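Local coordinates for uncharacterized protein SP1917 (Streptococcus pneumoniae, PDB 3C9P), which is a small, mainly helical bacterial protein of unknown function, belonging to the DUF2200 family, at residues Phe13-Leu18 with Val49-Leu53; Ser39-Gly43 with Tyr69-Arg73; Tyr59-Arg64 with Leu92-Ile96; Ile76-Cys81 with Arg97-Leu102; Lys101-Trp105 with Val115-Tyr119. One frame throughout, in Å; residues are numbered along the deposited sequence.

Interaction 1 of 5, residues Phe13-Leu18 with Val49-Leu53; sequences FAAVYL and VLACL
Val49, Cys52 and Leu53 meet Phe13, Ala14, Tyr17 and Leu18 in a helix-to-helix contact of this mainly helical fold, where the first turns of helix 13-26 lie against helix 46-52 and the residue that follows it. Val49 presents its CG1 branch to two aromatic rings. CG1 lies 3.6 Å from Tyr17 CZ and reaches Phe13 CZ at 4.1 Å, and a branched, compact side chain suits a place shared by two rings that it crosses at about right angles. Tyr17 and Phe13 sit one turn apart, and both have CG anti to the backbone N (chi1 170° for Phe13), which carries the two rings side by side toward the second helix. The polar end of Tyr17 is not left idle, for its OH is hydrogen-bonded to His35. One turn on, Cys52 sets CB 3.5 Å from Phe13 CE2. Its sulfur stands farther off, above the face of the same ring, with SG 5.3 Å from the centroid in a distant sulfur-aromatic contact; the Phe62 ring also stacks with Phe13. Leu53 buries the most surface here, its flexible isobutyl group lying across the side chains of the first helix. Its CD2 methyl touches four residues, coming to 3.9 Å from Phe13 CE2, 4.0 Å from Ala14 CB, 4.1 Å from Tyr17 CD2 and 4.2 Å from Leu18 CG.

Interaction 2 of 5, residues Ser39-Gly43 with Tyr69-Arg73; sequences SWLTG and YVPER
Over one face of the Trp40 indole lies Val70, whose CG1 methyl stands 3.7 Å from the centroid of the six-membered ring and only 8° off its normal, a CH-pi contact. Glu72 comes to the same ring obliquely, with CB 3.9 Å from Trp40 CZ2, and the indole NE1 is hydrogen-bonded to Glu120. The Tyr69 ring meets Leu41 O obliquely, its CD1 3.5 Å from that oxygen, and its hydroxyl is anchored on Phe63 O. Another flat group, the Arg73 guanidinium, has Tyr69 CB over one face, and its edge is turned to the Val70 carbonyl: NH1 donates to Val70 O at 3.1 Å, exactly in the guanidinium plane. That oxygen is gripped twice, because the Arg73 backbone N also donates to it, from the opposite face of the carbonyl. Arg73 NE forms a salt bridge with Glu95. With CG lodged between its backbone N and carbonyl carbon (chi1 77°) and an extended chain beyond, Arg73 can fold back to Val70 while its CB packs 3.6 Å from Leu41 CD1.

Between the backbones, Val70 N donates to Leu41 O at 3.1 Å, nearly straight at 160°. The same oxygen receives a CA-H...O contact from Tyr69. A valine suits position 70, since its beta branch lets CB touch Trp40 O while CG1 covers the indole face. The arrangement is that of an irregular segment, 69-73, docked on the last turn of helix 31-42 just before its glycine-terminated end, where late carbonyls lack the usual helical partners.

Interaction 3 of 5, residues Tyr59-Arg64 with Leu92-Ile96; sequences YGDFFR and LMQEI
Leu92 gives one methyl to Phe63 and the other to Arg64, and it loses the most surface to the other segment. CD1 presses on Phe63 CB at 3.3 Å, a tight fit, while CD2 lies over one face of the Arg64 guanidinium, 3.7 Å from NE. The charged group thus offers an apolar flat surface to leucine and spends its NH1 on Asp61 OD1, a salt bridge of 2.7 Å within the same helix.

Both faces of the Phe63 ring are covered: Phe62 lies toward the rim of one, and Ile96 CG1 stands over the centre of the other, 3.8 Å from the centroid, in a CH-pi contact. Having CG anti to its carbonyl carbon (chi1 -77°) directs this ring at the neighbouring helix, where Glu95 O also approaches it. The helices cross almost perpendicularly in the buried core: the axes of the short segments 59-64 and 92-96 run at 92°, 10.0 Å apart at closest.

Ile96 uses both branches, since its beta-branched shape can serve two rings at once. CG2 comes to the edge of the Tyr59 ring, 3.9 Å from CE2. Beyond it a water bridges the helices, donating to Ile96 O at 2.8 Å and hydrogen-bonded to Tyr59 OH at 2.6 Å.

Interaction 4 of 5, residues Ile76-Cys81 with Arg97-Leu102; sequences ITGKIC and RRLDKL. With EDO (1,2-ethanediol), chain B.
Ile76 and Lys101 lie alongside each other, running opposite ways, the CG2 methyl of Ile76 3.6 Å from Lys101 CG. On its other branch Ile76 CD1 lies 3.8 Å from Leu102 CD2. Lysine suits this boundary because its aliphatic stem packs on isoleucine while its charged tip reaches the backbone. A bend at chi2 (63°) turns the chain so that NZ donates to Lys79 O at 3.0 Å, tilted 23° from the carbonyl plane. Ile80 covers the preceding turn, with CG2 3.6 Å from Arg97 O and CG1 against Asp100 CB.

The segment 76-81 enters a small beta-hairpin, strands 79-80 and 83-84, laid on helix 91-107. Where the hairpin turns, Cys81 adopts a left-handed backbone conformation and sets its side chain over one face of the Arg97 guanidinium, CB 3.6 Å from NE.

Further out, that guanidinium is fixed by a salt bridge, NH1 meeting Asp100 OD2 at 2.9 Å, and by NH2 on Ala3 O. A 1,2-ethanediol, probably from the crystallisation liquor, rests beside this ion pair. At the other end a water donates to Ile76 O and accepts from Arg98 NH2 at 3.0 Å, while Arg98 NH1 is paired with Glu95.

Interaction 5 of 5, residues Lys101-Trp105 with Val115-Tyr119; sequences KLVDW and VLEKY
Leu102 and Val115 form the apolar centre, with the CD2 methyl of Leu102 3.7 Å from Val115 CG1. The same methyl lies 3.6 Å from Tyr119 CE2, so one leucine methyl touches two residues a helical turn apart. Val115 uses its second branch on Trp105, CG2 standing 3.5 Å from CB. A short beta-branched residue suits this place, where the alpha carbons of Trp105 and Val115 make the closest backbone approach of the pair.

Moving outward, the planes of the Trp105 and Tyr119 rings are 59° apart. At this tilt Trp105 NE1 donates to Tyr119 OH at 2.8 Å, with the oxygen 16° out of the indole plane. The bond satisfies the polar atom of a large ring packed against apolar neighbours and probably helps to fix the rotation of the indole.

At the polar edge Lys118 lies over one face of Trp105. Its CE is 3.6 Å from the centroid of the six-membered ring, a CH-pi contact, and NZ stands over the same face at 4.2 Å, a cation-pi interaction. Bends at chi3 and chi4 curl the chain end back over the indole instead of letting it run straight on. The whole is a splayed helical hairpin: helices 91-107 and 112-119, successive in the chain, close on each other through leucine, valine and aromatic side chains, the short segments 101-105 and 115-119 running at 128°, with helix 31-42 packed against both by way of Val37 and Trp40.

Overall arrangement
From the N terminus, interaction 1 closes the first long loop, bringing helix 46-52 back to helix 13-26 around helix 31-42. Interaction 2 starts inside that loop and ends beyond it, so the two cross; it fixes the segment before the beta-hairpin. Interaction 3 crosses interaction 2 in turn and touches interaction 1 through Phe13, Tyr59 and Phe62. Interaction 4 crosses interaction 3, laying the hairpin on helix 91-107. Interaction 5 continues along that helix, sharing Lys101 and Leu102 with interaction 4, and closes the short C-terminal hairpin. Helix 91-107 thus serves interactions 3, 4 and 5, while Trp40 joins interaction 2 to the last two.

Interaction 1 of 5, residues Phe13-Leu18 with Val49-Leu53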
# COMPACT_ATOMS: atom_id res chain seq x y z
N PHE A 13 2.17 -9.80 -7.96
CA PHE A 13 1.25 -8.97 -7.20
C PHE A 13 0.39 -9.77 -6.22
O PHE A 13 0.27 -9.42 -5.05
CB PHE A 13 0.33 -8.14 -8.12
CG PHE A 13 -0.77 -7.46 -7.38
CD1 PHE A 13 -0.51 -6.31 -6.63
CD2 PHE A 13 -2.06 -8.00 -7.36
CE1 PHE A 13 -1.53 -5.68 -5.90
CE2 PHE A 13 -3.06 -7.40 -6.63
CZ PHE A 13 -2.80 -6.24 -5.89
N ALA A 14 -0.24 -10.83 -6.70
CA ALA A 14 -1.29 -11.46 -5.92
C ALA A 14 -0.77 -12.01 -4.59
O ALA A 14 -1.31 -11.71 -3.54
CB ALA A 14 -2.06 -12.51 -6.75
N ALA A 15 0.31 -12.80 -4.63
CA ALA A 15 0.93 -13.29 -3.41
C ALA A 15 1.42 -12.20 -2.47
O ALA A 15 1.22 -12.29 -1.25
CB ALA A 15 2.09 -14.20 -3.75
N VAL A 16 2.09 -11.19 -3.01
CA VAL A 16 2.55 -10.07 -2.17
C VAL A 16 1.37 -9.35 -1.48
O VAL A 16 1.42 -9.07 -0.27
CB VAL A 16 3.45 -9.06 -2.96
CG1 VAL A 16 3.89 -7.89 -2.03
CG2 VAL A 16 4.71 -9.80 -3.52
N TYR A 17 0.32 -9.04 -2.26
CA TYR A 17 -0.83 -8.33 -1.73
C TYR A 17 -1.60 -9.16 -0.71
O TYR A 17 -2.04 -8.64 0.35
CB TYR A 17 -1.74 -7.87 -2.90
CG TYR A 17 -2.87 -6.99 -2.47
CD1 TYR A 17 -2.64 -5.65 -2.08
CD2 TYR A 17 -4.18 -7.47 -2.46
CE1 TYR A 17 -3.68 -4.83 -1.67
CE2 TYR A 17 -5.25 -6.64 -2.07
CZ TYR A 17 -4.97 -5.34 -1.66
OH TYR A 17 -6.00 -4.53 -1.28
N LEU A 18 -1.75 -10.45 -1.00
CA LEU A 18 -2.40 -11.36 -0.04
C LEU A 18 -1.62 -11.51 1.28
O LEU A 18 -2.22 -11.66 2.36
CB LEU A 18 -2.72 -12.72 -0.66
CG LEU A 18 -3.76 -12.68 -1.79
CD1 LEU A 18 -3.77 -14.03 -2.50
CD2 LEU A 18 -5.11 -12.36 -1.26
N VAL A 49 -8.28 -3.54 -8.05
CA VAL A 49 -7.31 -4.24 -7.18
C VAL A 49 -7.64 -5.74 -7.11
O VAL A 49 -6.76 -6.60 -7.32
CB VAL A 49 -7.30 -3.63 -5.78
CG1 VAL A 49 -6.35 -4.41 -4.85
CG2 VAL A 49 -6.92 -2.10 -5.83
N LEU A 50 -8.91 -6.06 -6.89
CA LEU A 50 -9.36 -7.45 -6.81
C LEU A 50 -9.18 -8.20 -8.13
O LEU A 50 -8.84 -9.38 -8.14
CB LEU A 50 -10.82 -7.52 -6.33
CG LEU A 50 -11.02 -7.05 -4.88
CD1 LEU A 50 -12.45 -7.23 -4.48
CD2 LEU A 50 -10.08 -7.78 -3.90
N ALA A 51 -9.41 -7.51 -9.26
CA ALA A 51 -9.23 -8.14 -10.57
C ALA A 51 -7.77 -8.58 -10.76
O ALA A 51 -7.50 -9.65 -11.35
CB ALA A 51 -9.68 -7.19 -11.71
N CYS A 52 -6.83 -7.79 -10.23
CA CYS A 52 -5.39 -8.10 -10.33
C CYS A 52 -4.97 -9.38 -9.62
O CYS A 52 -3.92 -9.95 -9.92
CB CYS A 52 -4.54 -6.94 -9.81
SG CYS A 52 -4.61 -5.44 -10.83
N LEU A 53 -5.79 -9.84 -8.66
CA LEU A 53 -5.53 -11.11 -8.00
C LEU A 53 -5.61 -12.27 -8.99
O LEU A 53 -5.02 -13.32 -8.76
CB LEU A 53 -6.53 -11.34 -6.86
CG LEU A 53 -6.42 -10.38 -5.68
CD1 LEU A 53 -7.51 -10.71 -4.68
CD2 LEU A 53 -5.00 -10.46 -5.07

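Interaction 2 of 5, residues Ser39-Gly43 with Tyr69-Arg73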
# COMPACT_ATOMS: atom_id res chain seq x y z
N SER A 39 -6.66 1.44 -2.75
CA SER A 39 -7.45 2.23 -3.71
C SER A 39 -7.23 3.75 -3.54
O SER A 39 -7.00 4.48 -4.50
CB SER A 39 -8.93 1.91 -3.53
OG SER A 39 -9.72 2.70 -4.41
N TRP A 40 -7.29 4.22 -2.29
CA TRP A 40 -7.05 5.62 -1.98
C TRP A 40 -5.67 6.09 -2.47
O TRP A 40 -5.56 7.10 -3.16
CB TRP A 40 -7.19 5.85 -0.47
CG TRP A 40 -6.90 7.27 -0.07
CD1 TRP A 40 -7.73 8.34 -0.17
CD2 TRP A 40 -5.70 7.74 0.50
NE1 TRP A 40 -7.10 9.46 0.30
CE2 TRP A 40 -5.85 9.11 0.73
CE3 TRP A 40 -4.50 7.11 0.87
CZ2 TRP A 40 -4.86 9.89 1.29
CZ3 TRP A 40 -3.49 7.89 1.42
CH2 TRP A 40 -3.69 9.26 1.65
N LEU A 41 -4.64 5.32 -2.15
CA LEU A 41 -3.27 5.68 -2.51
C LEU A 41 -3.03 5.74 -4.01
O LEU A 41 -2.42 6.70 -4.51
CB LEU A 41 -2.28 4.68 -1.89
CG LEU A 41 -0.83 4.84 -2.33
CD1 LEU A 41 -0.25 6.19 -1.82
CD2 LEU A 41 0.01 3.68 -1.83
N THR A 42 -3.49 4.71 -4.71
CA THR A 42 -3.10 4.50 -6.10
C THR A 42 -4.10 5.04 -7.13
O THR A 42 -3.73 5.25 -8.27
CB THR A 42 -2.94 2.99 -6.36
OG1 THR A 42 -4.20 2.37 -6.13
CG2 THR A 42 -1.87 2.37 -5.43
N GLY A 43 -5.35 5.24 -6.74
CA GLY A 43 -6.39 5.63 -7.70
C GLY A 43 -7.09 4.44 -8.37
O GLY A 43 -8.07 4.63 -9.08
N TYR A 69 -2.01 8.66 -8.45
CA TYR A 69 -1.52 8.70 -7.07
C TYR A 69 -2.08 9.92 -6.38
O TYR A 69 -2.04 11.03 -6.95
CB TYR A 69 0.00 8.72 -7.05
CG TYR A 69 0.60 7.33 -7.23
CD1 TYR A 69 0.64 6.44 -6.15
CD2 TYR A 69 1.11 6.92 -8.47
CE1 TYR A 69 1.17 5.18 -6.29
CE2 TYR A 69 1.66 5.64 -8.62
CZ TYR A 69 1.69 4.79 -7.51
OH TYR A 69 2.21 3.55 -7.61
N VAL A 70 -2.58 9.73 -5.16
CA VAL A 70 -3.28 10.80 -4.42
C VAL A 70 -2.25 11.83 -3.92
O VAL A 70 -1.17 11.44 -3.44
CB VAL A 70 -4.15 10.19 -3.27
CG1 VAL A 70 -3.28 9.67 -2.11
CG2 VAL A 70 -5.23 11.15 -2.76
N PRO A 71 -2.55 13.13 -4.07
CA PRO A 71 -1.61 14.16 -3.64
C PRO A 71 -1.20 14.04 -2.16
O PRO A 71 -0.05 14.29 -1.83
CB PRO A 71 -2.35 15.48 -3.92
CG PRO A 71 -3.34 15.15 -4.99
CD PRO A 71 -3.74 13.71 -4.73
N GLU A 72 -2.13 13.63 -1.30
CA GLU A 72 -1.89 13.61 0.14
C GLU A 72 -0.90 12.52 0.57
O GLU A 72 -0.53 12.43 1.73
CB GLU A 72 -3.22 13.44 0.88
CG GLU A 72 -4.11 14.71 0.84
CD GLU A 72 -4.85 14.91 -0.51
OE1 GLU A 72 -4.83 14.01 -1.38
OE2 GLU A 72 -5.46 15.98 -0.67
N ARG A 73 -0.47 11.70 -0.38
CA ARG A 73 0.44 10.60 -0.05
C ARG A 73 1.83 11.11 0.34
O ARG A 73 2.60 10.41 0.99
CB ARG A 73 0.54 9.62 -1.23
CG ARG A 73 1.42 10.11 -2.36
CD ARG A 73 1.28 9.25 -3.61
NE ARG A 73 2.33 9.63 -4.55
CZ ARG A 73 2.35 10.76 -5.25
NH1 ARG A 73 1.35 11.64 -5.15
NH2 ARG A 73 3.39 11.00 -6.05

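Interaction 3 of 5, residues Tyr59-Arg64 with Leu92-Ile96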
# COMPACT_ATOMS: atom_id res chain seq x y z
N TYR A 59 4.19 -7.19 -8.67
CA TYR A 59 3.95 -6.14 -7.68
C TYR A 59 4.45 -4.80 -8.21
O TYR A 59 3.76 -3.77 -8.08
CB TYR A 59 4.64 -6.50 -6.35
CG TYR A 59 4.05 -5.81 -5.13
CD1 TYR A 59 2.70 -5.98 -4.79
CD2 TYR A 59 4.84 -4.99 -4.32
CE1 TYR A 59 2.15 -5.36 -3.64
CE2 TYR A 59 4.30 -4.34 -3.21
CZ TYR A 59 2.97 -4.53 -2.87
OH TYR A 59 2.45 -3.89 -1.79
N GLY A 60 5.62 -4.81 -8.84
CA GLY A 60 6.18 -3.57 -9.39
C GLY A 60 5.26 -3.00 -10.48
O GLY A 60 5.00 -1.79 -10.52
N ASP A 61 4.79 -3.87 -11.36
CA ASP A 61 3.96 -3.41 -12.47
C ASP A 61 2.58 -2.89 -12.01
O ASP A 61 2.02 -1.99 -12.65
CB ASP A 61 3.82 -4.51 -13.50
CG ASP A 61 5.02 -4.56 -14.46
OD1 ASP A 61 5.89 -3.64 -14.46
OD2 ASP A 61 5.08 -5.53 -15.24
N PHE A 62 2.05 -3.44 -10.92
CA PHE A 62 0.85 -2.88 -10.25
C PHE A 62 1.04 -1.40 -9.87
O PHE A 62 0.22 -0.54 -10.22
CB PHE A 62 0.49 -3.72 -9.02
CG PHE A 62 -0.71 -3.22 -8.27
CD1 PHE A 62 -2.00 -3.56 -8.66
CD2 PHE A 62 -0.54 -2.40 -7.17
CE1 PHE A 62 -3.11 -3.09 -7.94
CE2 PHE A 62 -1.66 -1.92 -6.44
CZ PHE A 62 -2.93 -2.29 -6.84
N PHE A 63 2.12 -1.11 -9.15
CA PHE A 63 2.49 0.26 -8.82
C PHE A 63 2.88 1.14 -10.00
O PHE A 63 2.52 2.33 -10.01
CB PHE A 63 3.56 0.29 -7.71
CG PHE A 63 2.99 0.02 -6.38
CD1 PHE A 63 2.77 -1.27 -5.96
CD2 PHE A 63 2.59 1.07 -5.56
CE1 PHE A 63 2.20 -1.54 -4.68
CE2 PHE A 63 2.03 0.81 -4.29
CZ PHE A 63 1.84 -0.50 -3.86
N ARG A 64 3.59 0.59 -10.99
CA ARG A 64 3.99 1.39 -12.16
C ARG A 64 2.77 1.88 -12.92
O ARG A 64 2.81 2.94 -13.53
CB ARG A 64 4.91 0.64 -13.12
CG ARG A 64 6.28 0.32 -12.55
CD ARG A 64 7.11 -0.45 -13.59
NE ARG A 64 8.42 -0.82 -13.04
CZ ARG A 64 8.78 -2.04 -12.65
NH1 ARG A 64 7.94 -3.07 -12.79
NH2 ARG A 64 9.99 -2.24 -12.14
N LEU A 92 9.60 4.19 -7.18
CA LEU A 92 8.69 3.05 -7.15
C LEU A 92 8.69 2.45 -5.75
O LEU A 92 7.62 2.21 -5.19
CB LEU A 92 9.05 2.00 -8.20
CG LEU A 92 8.14 0.75 -8.25
CD1 LEU A 92 6.68 1.13 -8.54
CD2 LEU A 92 8.65 -0.20 -9.35
N MSE A 93 9.87 2.19 -5.19
CA MSE A 93 9.96 1.69 -3.82
C MSE A 93 9.27 2.68 -2.84
O MSE A 93 8.69 2.27 -1.84
CB MSE A 93 11.41 1.48 -3.42
CG MSE A 93 11.61 0.75 -2.06
SE MSE A 93 10.74 -1.04 -2.05
CE MSE A 93 12.15 -2.04 -2.96
N GLN A 94 9.37 3.98 -3.11
CA GLN A 94 8.78 4.95 -2.20
C GLN A 94 7.25 4.80 -2.11
O GLN A 94 6.71 4.83 -1.01
CB GLN A 94 9.24 6.37 -2.53
CG GLN A 94 8.82 7.41 -1.54
CD GLN A 94 9.33 8.80 -1.90
OE1 GLN A 94 9.05 9.34 -2.98
NE2 GLN A 94 10.09 9.40 -1.00
N GLU A 95 6.57 4.59 -3.24
CA GLU A 95 5.10 4.36 -3.26
C GLU A 95 4.75 3.04 -2.57
O GLU A 95 3.76 2.95 -1.85
CB GLU A 95 4.54 4.35 -4.70
CG GLU A 95 4.84 5.62 -5.55
CD GLU A 95 4.33 6.93 -4.92
OE1 GLU A 95 3.79 6.92 -3.80
OE2 GLU A 95 4.47 7.99 -5.58
N ILE A 96 5.58 2.02 -2.80
CA ILE A 96 5.38 0.70 -2.19
C ILE A 96 5.46 0.84 -0.66
O ILE A 96 4.63 0.28 0.06
CB ILE A 96 6.42 -0.31 -2.72
CG1 ILE A 96 6.04 -0.74 -4.15
CG2 ILE A 96 6.60 -1.52 -1.75
CD1 ILE A 96 7.10 -1.64 -4.91
O HOH W 1 3.62 -2.32 -0.11

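Interaction 4 of 5, residues Ile76-Cys81 with Arg97-Leu102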
# COMPACT_ATOMS: atom_id res chain seq x y z
N ILE A 76 2.50 10.91 3.99
CA ILE A 76 2.84 9.60 4.57
C ILE A 76 4.36 9.54 4.80
O ILE A 76 5.15 9.08 3.94
CB ILE A 76 2.35 8.40 3.71
CG1 ILE A 76 0.85 8.54 3.38
CG2 ILE A 76 2.61 7.08 4.45
CD1 ILE A 76 0.38 7.66 2.18
N THR A 77 4.77 10.04 5.96
CA THR A 77 6.19 10.14 6.30
C THR A 77 6.51 9.18 7.47
O THR A 77 5.60 8.56 8.03
CB THR A 77 6.58 11.59 6.68
OG1 THR A 77 5.76 12.00 7.79
CG2 THR A 77 6.36 12.54 5.51
N GLY A 78 7.78 9.05 7.82
CA GLY A 78 8.17 8.20 8.96
C GLY A 78 8.83 6.91 8.51
O GLY A 78 9.16 6.76 7.34
N LYS A 79 8.98 5.99 9.44
CA LYS A 79 9.77 4.78 9.23
C LYS A 79 8.87 3.60 8.95
O LYS A 79 7.79 3.48 9.52
CB LYS A 79 10.60 4.46 10.48
CG LYS A 79 11.71 5.45 10.82
CD LYS A 79 12.81 5.41 9.81
CE LYS A 79 14.05 4.71 10.34
NZ LYS A 79 15.25 5.24 9.61
N ILE A 80 9.34 2.71 8.09
CA ILE A 80 8.67 1.44 7.83
C ILE A 80 9.72 0.53 7.21
O ILE A 80 10.63 1.00 6.53
CB ILE A 80 7.39 1.62 6.93
CG1 ILE A 80 6.37 0.50 7.14
CG2 ILE A 80 7.76 1.82 5.44
CD1 ILE A 80 5.81 0.40 8.58
N CYS A 81 9.61 -0.77 7.48
CA CYS A 81 10.55 -1.77 6.94
C CYS A 81 12.01 -1.34 7.12
O CYS A 81 12.85 -1.65 6.27
CB CYS A 81 10.26 -2.05 5.46
SG CYS A 81 8.52 -2.45 5.05
N ARG A 97 6.45 1.58 -0.19
CA ARG A 97 6.64 1.75 1.25
C ARG A 97 5.56 2.63 1.85
O ARG A 97 5.20 2.44 3.00
CB ARG A 97 8.03 2.30 1.58
CG ARG A 97 9.17 1.29 1.29
CD ARG A 97 9.02 0.05 2.19
NE ARG A 97 10.15 -0.86 2.05
CZ ARG A 97 10.06 -2.13 1.66
NH1 ARG A 97 8.90 -2.67 1.35
NH2 ARG A 97 11.16 -2.87 1.58
N ARG A 98 5.01 3.57 1.07
CA ARG A 98 3.85 4.34 1.57
C ARG A 98 2.65 3.41 1.79
O ARG A 98 1.96 3.53 2.82
CB ARG A 98 3.48 5.49 0.63
CG ARG A 98 4.46 6.63 0.65
CD ARG A 98 4.14 7.64 -0.44
NE ARG A 98 5.04 8.79 -0.33
CZ ARG A 98 5.54 9.50 -1.34
NH1 ARG A 98 5.26 9.18 -2.60
NH2 ARG A 98 6.33 10.53 -1.07
N LEU A 99 2.42 2.48 0.87
CA LEU A 99 1.37 1.45 1.15
C LEU A 99 1.66 0.62 2.41
O LEU A 99 0.76 0.36 3.24
CB LEU A 99 1.07 0.55 -0.05
CG LEU A 99 -0.07 -0.46 0.20
CD1 LEU A 99 -1.39 0.24 0.52
CD2 LEU A 99 -0.23 -1.43 -0.97
N ASP A 100 2.92 0.22 2.58
CA ASP A 100 3.29 -0.54 3.78
C ASP A 100 2.97 0.22 5.05
O ASP A 100 2.55 -0.39 6.05
CB ASP A 100 4.77 -0.92 3.80
CG ASP A 100 5.13 -2.00 2.77
OD1 ASP A 100 4.35 -2.95 2.52
OD2 ASP A 100 6.23 -1.90 2.21
N LYS A 101 3.20 1.54 5.04
CA LYS A 101 2.88 2.40 6.19
C LYS A 101 1.37 2.42 6.45
O LYS A 101 0.94 2.30 7.61
CB LYS A 101 3.42 3.84 5.97
CG LYS A 101 3.29 4.78 7.16
CD LYS A 101 4.11 4.29 8.34
CE LYS A 101 4.56 5.45 9.21
NZ LYS A 101 5.29 4.87 10.39
N LEU A 102 0.56 2.55 5.40
CA LEU A 102 -0.90 2.57 5.56
C LEU A 102 -1.41 1.24 6.15
O LEU A 102 -2.29 1.23 7.01
CB LEU A 102 -1.63 2.87 4.24
CG LEU A 102 -1.25 4.19 3.53
CD1 LEU A 102 -1.95 4.33 2.13
CD2 LEU A 102 -1.62 5.38 4.42
C1 EDO B . 6.60 -4.74 0.69
O1 EDO B . 6.80 -5.35 1.97
C2 EDO B . 5.39 -5.39 0.04
O2 EDO B . 4.61 -6.03 1.05
O HOH W 2 6.56 10.19 1.87

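Interaction 5 of 5, residues Lys101-Trp105 with Val115-Tyr119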
# COMPACT_ATOMS: atom_id res chain seq x y z
N LYS A 101 3.20 1.54 5.04
CA LYS A 101 2.88 2.40 6.19
C LYS A 101 1.37 2.42 6.45
O LYS A 101 0.94 2.30 7.61
CB LYS A 101 3.42 3.84 5.97
CG LYS A 101 3.29 4.78 7.16
CD LYS A 101 4.11 4.29 8.34
CE LYS A 101 4.56 5.45 9.21
NZ LYS A 101 5.29 4.87 10.39
N LEU A 102 0.56 2.55 5.40
CA LEU A 102 -0.90 2.57 5.56
C LEU A 102 -1.41 1.24 6.15
O LEU A 102 -2.29 1.23 7.01
CB LEU A 102 -1.63 2.87 4.24
CG LEU A 102 -1.25 4.19 3.53
CD1 LEU A 102 -1.95 4.33 2.13
CD2 LEU A 102 -1.62 5.38 4.42
N VAL A 103 -0.82 0.14 5.70
CA VAL A 103 -1.17 -1.19 6.14
C VAL A 103 -0.68 -1.39 7.57
O VAL A 103 -1.34 -2.05 8.36
CB VAL A 103 -0.60 -2.28 5.20
CG1 VAL A 103 -0.82 -3.65 5.78
CG2 VAL A 103 -1.32 -2.21 3.85
N ASP A 104 0.47 -0.80 7.90
CA ASP A 104 0.92 -0.86 9.30
C ASP A 104 -0.09 -0.22 10.25
O ASP A 104 -0.39 -0.79 11.30
CB ASP A 104 2.29 -0.24 9.47
CG ASP A 104 2.98 -0.70 10.76
OD1 ASP A 104 2.95 -1.91 11.09
OD2 ASP A 104 3.54 0.17 11.44
N TRP A 105 -0.66 0.93 9.87
CA TRP A 105 -1.75 1.52 10.67
C TRP A 105 -2.91 0.54 10.86
O TRP A 105 -3.44 0.44 11.95
CB TRP A 105 -2.27 2.84 10.09
CG TRP A 105 -1.34 4.00 10.24
CD1 TRP A 105 -0.72 4.70 9.22
CD2 TRP A 105 -0.91 4.62 11.46
NE1 TRP A 105 0.06 5.70 9.74
CE2 TRP A 105 -0.03 5.68 11.11
CE3 TRP A 105 -1.18 4.38 12.82
CZ2 TRP A 105 0.58 6.50 12.06
CZ3 TRP A 105 -0.55 5.21 13.79
CH2 TRP A 105 0.32 6.26 13.40
N VAL A 115 -7.36 5.95 8.93
CA VAL A 115 -6.14 6.10 8.15
C VAL A 115 -6.25 7.23 7.12
O VAL A 115 -5.35 8.08 7.04
CB VAL A 115 -5.72 4.76 7.52
CG1 VAL A 115 -4.54 4.96 6.58
CG2 VAL A 115 -5.35 3.80 8.62
N LEU A 116 -7.33 7.25 6.34
CA LEU A 116 -7.57 8.33 5.40
C LEU A 116 -7.68 9.67 6.12
O LEU A 116 -7.13 10.67 5.68
CB LEU A 116 -8.84 8.06 4.57
CG LEU A 116 -8.70 7.36 3.20
CD1 LEU A 116 -7.96 6.05 3.28
CD2 LEU A 116 -10.10 7.18 2.50
N GLU A 117 -8.38 9.67 7.26
CA GLU A 117 -8.55 10.92 8.02
C GLU A 117 -7.21 11.47 8.49
O GLU A 117 -7.04 12.68 8.55
CB GLU A 117 -9.52 10.72 9.18
CG GLU A 117 -10.98 10.73 8.70
CD GLU A 117 -11.97 10.59 9.82
OE1 GLU A 117 -11.59 10.83 10.99
OE2 GLU A 117 -13.14 10.24 9.53
N LYS A 118 -6.27 10.58 8.77
CA LYS A 118 -4.91 10.95 9.16
C LYS A 118 -4.19 11.75 8.08
O LYS A 118 -3.43 12.68 8.38
CB LYS A 118 -4.11 9.69 9.50
CG LYS A 118 -2.78 9.91 10.17
CD LYS A 118 -2.19 8.54 10.63
CE LYS A 118 -2.70 8.11 12.02
NZ LYS A 118 -2.25 9.08 13.09
N TYR A 119 -4.41 11.39 6.82
CA TYR A 119 -3.57 11.92 5.75
C TYR A 119 -4.31 12.90 4.86
O TYR A 119 -3.67 13.64 4.12
CB TYR A 119 -2.94 10.78 4.94
CG TYR A 119 -1.93 9.97 5.75
CD1 TYR A 119 -0.72 10.53 6.15
CD2 TYR A 119 -2.22 8.65 6.16
CE1 TYR A 119 0.21 9.80 6.93
CE2 TYR A 119 -1.30 7.90 6.94
CZ TYR A 119 -0.08 8.48 7.29
OH TYR A 119 0.83 7.76 8.05